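Side-chain contacts in subtilisin-like protein (Prochloron didemni, PDB 3ZXY), which is the protease domain of PatA and probably cleaves peptide bonds as a subtilisin-type serine endopeptidase in patellamide processing: residues 24-29 with 54-59; 184-189 with 239-244; 229-234 with 274-279. The protein carries 1 engineered substitution. All coordinates share one frame; numbering follows the deposited sequence. Where two conformers were deposited one is given.

Contact 1: 24-29 with 54-59; sequences PCFQGA and HVASII
Phe26 and Cys25 carry the apolar part of this contact against the helix at Ala56 and Ser57. The phenyl ring goes in with its far end first. CE1 lies 3.9 Å from Ala56 C, which sits at the ring edge close to its plane, and CE1 comes within 3.7 Å of Ser57 CA at an oblique angle. CZ of Phe26 also meets the Ala56 methyl, at 4.0 Å from CB. One face of the ring is occupied by its neighbour in sequence: Cys25 SG stands 3.7 Å above the plane, over the centre, and the same sulfur touches Ser57 CB at 3.8 Å. Cys25 chi1 of 80°, with SG between the backbone N and the carbonyl carbon, lays the sulfur on the ring. With an alanine here instead of the phenylalanine, a gap is likely to open beside Ala56, and the Cys25 sulfur would probably lose the ring it rests on.

The helix, 47-60, also carries His51, a predicted member of the subtilase charge relay, and the contact packs the loop between strands 11-16 and 30-33 onto it.

The polar interactions lie within the helix and beyond. Ser57 OG donates to His54 O at 2.7 Å, tilted 22° from the carbonyl plane, while that oxygen also accepts from Ile58 N. Ser57 OG is further hydrogen-bonded to Ala198 N, so this buried hydroxyl is satisfied.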
loop_
_atom_site.group_PDB
_atom_site.type_symbol
_atom_site.label_atom_id
_atom_site.label_comp_id
_atom_site.label_asym_id
_atom_site.label_seq_id
_atom_site.Cartn_x
_atom_site.Cartn_y
_atom_site.Cartn_z
ATOM N N PRO A 24 -2.083 20.345 -5.671
ATOM C CA PRO A 24 -0.803 20.695 -6.291
ATOM C C PRO A 24 0.266 19.622 -6.227
ATOM O O PRO A 24 1.143 19.591 -7.094
ATOM C CB PRO A 24 -0.343 21.914 -5.491
ATOM C CG PRO A 24 -1.584 22.507 -4.938
ATOM C CD PRO A 24 -2.512 21.366 -4.693
ATOM N N CYS A 25 0.214 18.748 -5.225
ATOM C CA CYS A 25 1.229 17.704 -5.143
ATOM C C CYS A 25 1.136 16.705 -6.288
ATOM O O CYS A 25 2.099 16.011 -6.551
ATOM C CB CYS A 25 1.229 16.974 -3.794
ATOM S SG CYS A 25 -0.046 15.713 -3.606
ATOM N N PHE A 26 -0.001 16.625 -6.983
ATOM C CA PHE A 26 -0.151 15.680 -8.090
ATOM C C PHE A 26 0.138 16.258 -9.468
ATOM O O PHE A 26 -0.015 15.556 -10.461
ATOM C CB PHE A 26 -1.547 15.056 -8.093
ATOM C CG PHE A 26 -1.868 14.276 -6.853
ATOM C CD1 PHE A 26 -1.128 13.145 -6.513
ATOM C CD2 PHE A 26 -2.925 14.653 -6.032
ATOM C CE1 PHE A 26 -1.428 12.421 -5.382
ATOM C CE2 PHE A 26 -3.226 13.922 -4.897
ATOM C CZ PHE A 26 -2.480 12.802 -4.579
ATOM N N GLN A 27 0.555 17.519 -9.539
ATOM C CA GLN A 27 0.846 18.147 -10.815
ATOM C C GLN A 27 2.115 17.518 -11.371
ATOM O O GLN A 27 3.192 17.656 -10.796
ATOM C CB GLN A 27 0.988 19.661 -10.659
ATOM C CG GLN A 27 1.317 20.397 -11.948
ATOM C CD GLN A 27 0.246 20.258 -13.024
ATOM O OE1 GLN A 27 -0.898 20.673 -12.839
ATOM N NE2 GLN A 27 0.633 19.715 -14.182
ATOM N N GLY A 28 1.977 16.804 -12.477
ATOM C CA GLY A 28 3.086 16.044 -13.017
ATOM C C GLY A 28 2.919 14.549 -12.879
ATOM O O GLY A 28 3.620 13.798 -13.541
ATOM N N ALA A 29 2.013 14.106 -12.008
ATOM C CA ALA A 29 1.760 12.668 -11.836
ATOM C C ALA A 29 0.945 12.121 -13.012
ATOM O O ALA A 29 0.142 12.853 -13.611
ATOM C CB ALA A 29 1.042 12.402 -10.524
ATOM N N HIS A 54 -4.614 11.447 0.953
ATOM C CA HIS A 54 -3.400 11.329 1.748
ATOM C C HIS A 54 -2.606 10.119 1.310
ATOM O O HIS A 54 -1.410 10.224 1.000
ATOM C CB HIS A 54 -3.765 11.235 3.215
ATOM C CG HIS A 54 -2.619 11.492 4.147
ATOM N ND1 HIS A 54 -1.642 10.580 4.361
ATOM C CD2 HIS A 54 -2.309 12.596 4.933
ATOM C CE1 HIS A 54 -0.770 11.066 5.257
ATOM N NE2 HIS A 54 -1.162 12.300 5.599
ATOM N N VAL A 55 -3.260 8.956 1.252
ATOM C CA VAL A 55 -2.591 7.698 0.846
ATOM C C VAL A 55 -1.965 7.822 -0.556
ATOM O O VAL A 55 -0.800 7.455 -0.768
ATOM C CB VAL A 55 -3.582 6.503 0.921
ATOM C CG1 VAL A 55 -3.059 5.259 0.185
ATOM C CG2 VAL A 55 -3.889 6.165 2.373
ATOM N N ALA A 56 -2.713 8.370 -1.504
ATOM C CA ALA A 56 -2.211 8.499 -2.871
ATOM C C ALA A 56 -1.004 9.419 -2.901
ATOM O O ALA A 56 -0.031 9.133 -3.621
ATOM C CB ALA A 56 -3.287 9.001 -3.826
ATOM N N SER A 57 -1.024 10.478 -2.096
ATOM C CA SER A 57 0.055 11.471 -2.132
ATOM C C SER A 57 1.387 10.896 -1.638
ATOM O O SER A 57 2.452 11.313 -2.084
ATOM C CB SER A 57 -0.332 12.727 -1.352
ATOM O OG SER A 57 -0.369 12.527 0.048
ATOM N N ILE A 58 1.328 9.940 -0.724
ATOM C CA ILE A 58 2.542 9.316 -0.190
ATOM C C ILE A 58 3.342 8.638 -1.294
ATOM O O ILE A 58 4.583 8.632 -1.264
ATOM C CB ILE A 58 2.197 8.336 0.962
ATOM C CG1 ILE A 58 1.754 9.118 2.194
ATOM C CG2 ILE A 58 3.392 7.452 1.316
ATOM C CD1 ILE A 58 0.997 8.259 3.200
ATOM N N ILE A 59 2.636 8.077 -2.270
ATOM C CA ILE A 59 3.271 7.394 -3.399
ATOM C C ILE A 59 3.512 8.351 -4.559
ATOM O O ILE A 59 4.603 8.389 -5.119
ATOM C CB ILE A 59 2.419 6.190 -3.874
ATOM C CG1 ILE A 59 2.196 5.232 -2.695
ATOM C CG2 ILE A 59 3.068 5.480 -5.070
ATOM C CD1 ILE A 59 1.213 4.117 -2.974
#

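Contact 2: 184-189 with 239-244; sequences EQQGIL and KVRQLL
Arg241 is the first residue of 239-244 to meet the other segment, and it does so with the end of its side chain. CG is anti to the backbone N (chi1 178°) and the chain stays extended as far as NE, which carries the guanidinium away from the helix to Gln186. There NH2 approaches Gln186 CB obliquely at 3.3 Å, while Gln186 CD lies at the edge of the guanidinium, in its plane. The amide is turned almost square to it, the two planes being 82° apart. The firm polar bonds of both groups lead elsewhere: Arg241 NE donates to Val161 O, and Gln186 NE2 to the carbonyls of Ala156 and Leu158. Arginine and glutamine thus hold successive parts of one loop, the one that leads into strand 162-167.

The setting is the alpha/beta fold of the subtilases. Strand 187-191 forms one border of the central parallel sheet, and helix 237-247 packs beside it and its neighbour, strand 162-167.

One turn further along the helix, Leu244 makes the apolar half of the contact. Its N is bonded to Val240 O, and its CB points at the strand, where Ile188 CD1 reaches it at 4.4 Å. Ile188 has CG1 between its backbone N and carbonyl carbon (chi1 61°), and from there CD1 extends toward the helix. The other branch, CG2, lies 4.3 Å from Leu244 O, so the isoleucine touches both side chain and backbone of the leucine. Leu162 of the adjacent strand touches Ile188 and Leu244 alike, and Leu224 of helix 210-230 also packs on Leu244.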
loop_
_atom_site.group_PDB
_atom_site.type_symbol
_atom_site.label_atom_id
_atom_site.label_comp_id
_atom_site.label_asym_id
_atom_site.label_seq_id
_atom_site.Cartn_x
_atom_site.Cartn_y
_atom_site.Cartn_z
ATOM N N GLU A 184 3.504 -12.553 11.357
ATOM C CA GLU A 184 4.898 -12.898 11.641
ATOM C C GLU A 184 5.556 -13.452 10.385
ATOM O O GLU A 184 6.787 -13.386 10.248
ATOM C CB GLU A 184 4.962 -13.910 12.779
ATOM C CG GLU A 184 6.319 -14.087 13.447
ATOM C CD GLU A 184 6.267 -15.147 14.547
ATOM O OE1 GLU A 184 5.398 -15.033 15.459
ATOM O OE2 GLU A 184 7.101 -16.089 14.518
ATOM N N GLN A 185 4.757 -14.020 9.484
ATOM C CA GLN A 185 5.286 -14.611 8.255
ATOM C C GLN A 185 5.225 -13.657 7.083
ATOM O O GLN A 185 6.085 -13.713 6.200
ATOM C CB GLN A 185 4.541 -15.901 7.867
ATOM C CG GLN A 185 4.861 -17.083 8.770
ATOM C CD GLN A 185 3.987 -17.152 10.014
ATOM O OE1 GLN A 185 2.750 -17.147 9.927
ATOM N NE2 GLN A 185 4.624 -17.282 11.180
ATOM N N GLN A 186 4.192 -12.816 7.027
ATOM C CA GLN A 186 3.989 -11.981 5.844
ATOM C C GLN A 186 3.806 -10.502 6.119
ATOM O O GLN A 186 3.385 -9.750 5.228
ATOM C CB GLN A 186 2.849 -12.530 4.986
ATOM C CG GLN A 186 1.452 -12.384 5.566
ATOM C CD GLN A 186 0.413 -13.101 4.725
ATOM O OE1 GLN A 186 0.635 -14.243 4.308
ATOM N NE2 GLN A 186 -0.720 -12.459 4.499
ATOM N N GLY A 187 4.128 -10.068 7.331
ATOM C CA GLY A 187 4.001 -8.663 7.683
ATOM C C GLY A 187 5.352 -8.008 7.912
ATOM O O GLY A 187 6.280 -8.637 8.397
ATOM N N ILE A 188 5.435 -6.729 7.562
ATOM C CA ILE A 188 6.602 -5.928 7.868
ATOM C C ILE A 188 6.164 -4.608 8.485
ATOM O O ILE A 188 5.060 -4.141 8.230
ATOM C CB ILE A 188 7.520 -5.696 6.636
ATOM C CG1 ILE A 188 6.804 -4.970 5.521
ATOM C CG2 ILE A 188 8.148 -7.023 6.213
ATOM C CD1 ILE A 188 7.816 -4.571 4.443
ATOM N N LEU A 189 7.041 -4.033 9.281
ATOM C CA LEU A 189 6.786 -2.716 9.872
ATOM C C LEU A 189 7.334 -1.622 8.978
ATOM O O LEU A 189 8.479 -1.692 8.503
ATOM C CB LEU A 189 7.437 -2.592 11.256
ATOM C CG LEU A 189 6.955 -3.526 12.366
ATOM C CD1 LEU A 189 7.787 -3.312 13.626
ATOM C CD2 LEU A 189 5.465 -3.300 12.659
ATOM N N LYS A 239 8.205 -11.715 -6.241
ATOM C CA LYS A 239 9.623 -11.712 -5.884
ATOM C C LYS A 239 9.961 -10.485 -5.049
ATOM O O LYS A 239 10.758 -10.564 -4.098
ATOM C CB LYS A 239 10.513 -11.742 -7.138
ATOM C CG LYS A 239 12.003 -11.812 -6.820
ATOM C CD LYS A 239 12.819 -11.979 -8.087
ATOM C CE LYS A 239 14.298 -12.245 -7.793
ATOM N NZ LYS A 239 15.111 -12.119 -9.037
ATOM N N VAL A 240 9.384 -9.337 -5.403
ATOM C CA VAL A 240 9.619 -8.128 -4.633
ATOM C C VAL A 240 9.107 -8.288 -3.198
ATOM O O VAL A 240 9.775 -7.881 -2.235
ATOM C CB VAL A 240 9.025 -6.900 -5.345
ATOM C CG1 VAL A 240 8.901 -5.724 -4.380
ATOM C CG2 VAL A 240 9.853 -6.561 -6.596
ATOM N N ARG A 241 7.942 -8.902 -3.032
ATOM C CA ARG A 241 7.483 -9.248 -1.690
ATOM C C ARG A 241 8.510 -10.083 -0.922
ATOM O O ARG A 241 8.804 -9.828 0.243
ATOM C CB ARG A 241 6.163 -10.009 -1.766
ATOM C CG ARG A 241 5.603 -10.456 -0.428
ATOM C CD ARG A 241 4.309 -11.192 -0.690
ATOM N NE ARG A 241 3.686 -11.821 0.433
ATOM C CZ ARG A 241 3.818 -13.088 0.801
ATOM N NH1 ARG A 241 4.668 -13.933 0.204
ATOM N NH2 ARG A 241 3.084 -13.518 1.815
ATOM N N GLN A 242 9.062 -11.093 -1.593
ATOM C CA GLN A 242 10.027 -11.993 -0.952
ATOM C C GLN A 242 11.286 -11.213 -0.541
ATOM O O GLN A 242 11.850 -11.427 0.548
ATOM C CB GLN A 242 10.358 -13.150 -1.901
ATOM C CG GLN A 242 11.017 -14.328 -1.215
ATOM C CD GLN A 242 10.056 -15.210 -0.423
ATOM O OE1 GLN A 242 8.876 -14.887 -0.248
ATOM N NE2 GLN A 242 10.560 -16.324 0.061
ATOM N N LEU A 243 11.727 -10.313 -1.416
ATOM C CA LEU A 243 12.896 -9.480 -1.113
ATOM C C LEU A 243 12.664 -8.575 0.093
ATOM O O LEU A 243 13.540 -8.417 0.941
ATOM C CB LEU A 243 13.293 -8.620 -2.321
ATOM C CG LEU A 243 13.858 -9.371 -3.523
ATOM C CD1 LEU A 243 13.778 -8.475 -4.755
ATOM C CD2 LEU A 243 15.289 -9.801 -3.262
ATOM N N LEU A 244 11.480 -7.979 0.166
ATOM C CA LEU A 244 11.141 -7.108 1.280
ATOM C C LEU A 244 11.075 -7.888 2.581
ATOM O O LEU A 244 11.543 -7.417 3.633
ATOM C CB LEU A 244 9.818 -6.380 0.994
ATOM C CG LEU A 244 9.928 -5.256 -0.037
ATOM C CD1 LEU A 244 8.554 -4.805 -0.545
ATOM C CD2 LEU A 244 10.714 -4.084 0.555
#

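Contact 3: 229-234 with 274-279; sequences VRRGET and TLLKGG
Arg231 reaches from the end of one helix to the last turn of another, where it meets Leu276 and Lys277. Its CB points toward 274-279, and with CG anti to the carbonyl carbon (chi1 -62°) the aliphatic part runs on in that direction. CD lies 3.5 Å from Leu276 CD2, the arginine and leucine chains sliding past each other in opposite senses. A bend at chi3 (73°) then turns the head group. NE still grazes the same methyl and forms a long salt bridge, 3.8 Å, to Glu233 OE2. Beyond it the guanidinium lies with one face over the backbone at Lys277 CA, offset toward the rim. NH1 packs against Lys277 CG at 3.6 Å, the two side chains crossing at about a right angle, and NH2 stands 2.9 Å from Lys277 O. The carbonyl-rich end of the helix would be expected to suit this positive charge. A water bridges the two segments, donating to Leu276 O at 2.6 Å and to Glu233 OE2 at 3.1 Å.

Gly232, with positive phi, closes helix 210-230 in a Schellman motif and lets the chain turn back to Glu233. The Leu276 side chain also touches Leu224 and Gln228 of helix 210-230 and Leu243 of helix 237-247, so the polar join lies at the outer end of a three-helix packing.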
loop_
_atom_site.group_PDB
_atom_site.type_symbol
_atom_site.label_atom_id
_atom_site.label_comp_id
_atom_site.label_asym_id
_atom_site.label_seq_id
_atom_site.Cartn_x
_atom_site.Cartn_y
_atom_site.Cartn_z
ATOM N N VAL A 229 12.903 -3.651 -14.058
ATOM C CA VAL A 229 12.765 -3.218 -15.451
ATOM C C VAL A 229 14.096 -2.647 -15.976
ATOM O O VAL A 229 14.538 -2.955 -17.086
ATOM C CB VAL A 229 11.648 -2.170 -15.601
ATOM C CG1 VAL A 229 11.581 -1.609 -17.016
ATOM C CG2 VAL A 229 10.312 -2.788 -15.215
ATOM N N ARG A 230 14.736 -1.806 -15.173
ATOM C CA ARG A 230 16.003 -1.213 -15.580
ATOM C C ARG A 230 17.050 -2.291 -15.878
ATOM O O ARG A 230 17.850 -2.164 -16.814
ATOM C CB ARG A 230 16.525 -0.305 -14.480
ATOM C CG ARG A 230 17.950 0.099 -14.722
ATOM C CD ARG A 230 18.418 1.099 -13.727
ATOM N NE ARG A 230 19.790 1.431 -14.044
ATOM C CZ ARG A 230 20.843 1.067 -13.331
ATOM N NH1 ARG A 230 20.684 0.392 -12.201
ATOM N NH2 ARG A 230 22.041 1.457 -13.715
ATOM N N ARG A 231 17.034 -3.351 -15.082
ATOM C CA ARG A 231 17.978 -4.457 -15.229
ATOM C C ARG A 231 17.644 -5.395 -16.383
ATOM O O ARG A 231 18.396 -6.317 -16.674
ATOM C CB ARG A 231 18.076 -5.252 -13.934
ATOM C CG ARG A 231 18.594 -4.426 -12.769
ATOM C CD ARG A 231 18.478 -5.218 -11.481
ATOM N NE ARG A 231 19.471 -6.292 -11.411
ATOM C CZ ARG A 231 20.711 -6.153 -10.937
ATOM N NH1 ARG A 231 21.132 -4.968 -10.517
ATOM N NH2 ARG A 231 21.534 -7.199 -10.892
ATOM N N GLY A 232 16.527 -5.154 -17.058
ATOM C CA GLY A 232 16.107 -5.990 -18.172
ATOM C C GLY A 232 15.318 -7.215 -17.761
ATOM O O GLY A 232 15.128 -8.122 -18.578
ATOM N N GLU A 233 14.817 -7.211 -16.519
ATOM C CA GLU A 233 14.054 -8.319 -15.964
ATOM C C GLU A 233 12.576 -8.036 -16.195
ATOM O O GLU A 233 12.161 -6.878 -16.222
ATOM C CB GLU A 233 14.233 -8.436 -14.449
ATOM C CG GLU A 233 15.572 -8.900 -13.900
ATOM C CD GLU A 233 15.537 -9.049 -12.372
ATOM O OE1 GLU A 233 14.525 -9.533 -11.809
ATOM O OE2 GLU A 233 16.531 -8.691 -11.701
ATOM N N THR A 234 11.785 -9.093 -16.290
ATOM C CA THR A 234 10.337 -8.967 -16.236
ATOM C C THR A 234 9.952 -8.569 -14.809
ATOM O O THR A 234 10.430 -9.176 -13.869
ATOM C CB THR A 234 9.655 -10.301 -16.569
ATOM O OG1 THR A 234 10.134 -10.778 -17.829
ATOM C CG2 THR A 234 8.143 -10.126 -16.633
ATOM N N THR A 274 19.981 -4.148 -2.159
ATOM C CA THR A 274 21.245 -4.915 -2.228
ATOM C C THR A 274 20.986 -6.370 -2.625
ATOM O O THR A 274 21.730 -6.953 -3.414
ATOM C CB THR A 274 21.988 -4.827 -0.890
ATOM O OG1 THR A 274 22.381 -3.459 -0.701
ATOM C CG2 THR A 274 23.259 -5.723 -0.875
ATOM N N LEU A 275 19.937 -6.960 -2.071
ATOM C CA LEU A 275 19.586 -8.350 -2.391
ATOM C C LEU A 275 19.140 -8.479 -3.834
ATOM O O LEU A 275 19.542 -9.399 -4.519
ATOM C CB LEU A 275 18.484 -8.921 -1.494
ATOM C CG LEU A 275 18.896 -9.538 -0.171
ATOM C CD1 LEU A 275 17.653 -10.116 0.491
ATOM C CD2 LEU A 275 19.983 -10.591 -0.355
ATOM N N LEU A 276 18.328 -7.545 -4.305
ATOM C CA LEU A 276 17.895 -7.549 -5.703
ATOM C C LEU A 276 19.102 -7.435 -6.629
ATOM O O LEU A 276 19.225 -8.199 -7.589
ATOM C CB LEU A 276 16.898 -6.402 -5.941
ATOM C CG LEU A 276 16.187 -6.342 -7.282
ATOM C CD1 LEU A 276 14.980 -5.406 -7.123
ATOM C CD2 LEU A 276 17.118 -5.873 -8.360
ATOM N N LYS A 277 19.999 -6.511 -6.315
ATOM C CA LYS A 277 21.129 -6.242 -7.188
ATOM C C LYS A 277 22.120 -7.395 -7.224
ATOM O O LYS A 277 22.756 -7.640 -8.256
ATOM C CB LYS A 277 21.835 -4.947 -6.782
ATOM C CG LYS A 277 20.967 -3.756 -7.120
ATOM C CD LYS A 277 21.388 -2.508 -6.359
ATOM C CE LYS A 277 22.607 -1.831 -6.932
ATOM N NZ LYS A 277 22.639 -0.449 -6.380
ATOM N N GLY A 278 22.276 -8.104 -6.106
ATOM C CA GLY A 278 23.220 -9.207 -6.038
ATOM C C GLY A 278 22.725 -10.511 -6.647
ATOM O O GLY A 278 23.552 -11.351 -7.059
ATOM N N GLY A 279 21.406 -10.672 -6.707
ATOM C CA GLY A 279 20.799 -11.901 -7.203
ATOM C C GLY A 279 20.824 -13.036 -6.200
ATOM O O GLY A 279 20.546 -14.179 -6.574
HETATM O O HOH W 1 17.559 -9.676 -8.944
#

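Overall arrangement
From the N terminus, contact 1 closes first, tying the loop before strand 30-33 to helix 47-60 close to the predicted charge relay. It is complete before either of the others begins, and its centre lies about 25 Å from that of contact 2, on the opposite side of the chain's centre. Contacts 2 and 3 cross: 184-189 comes first, then 229-234, then 239-244 and finally 274-279. Contact 2 joins the border strand of the parallel sheet to helix 237-247, whereas contact 3 links the ends of helices 210-230 and 269-278. The two meet directly where Leu243 packs on Leu275, about 17 Å separating their centres.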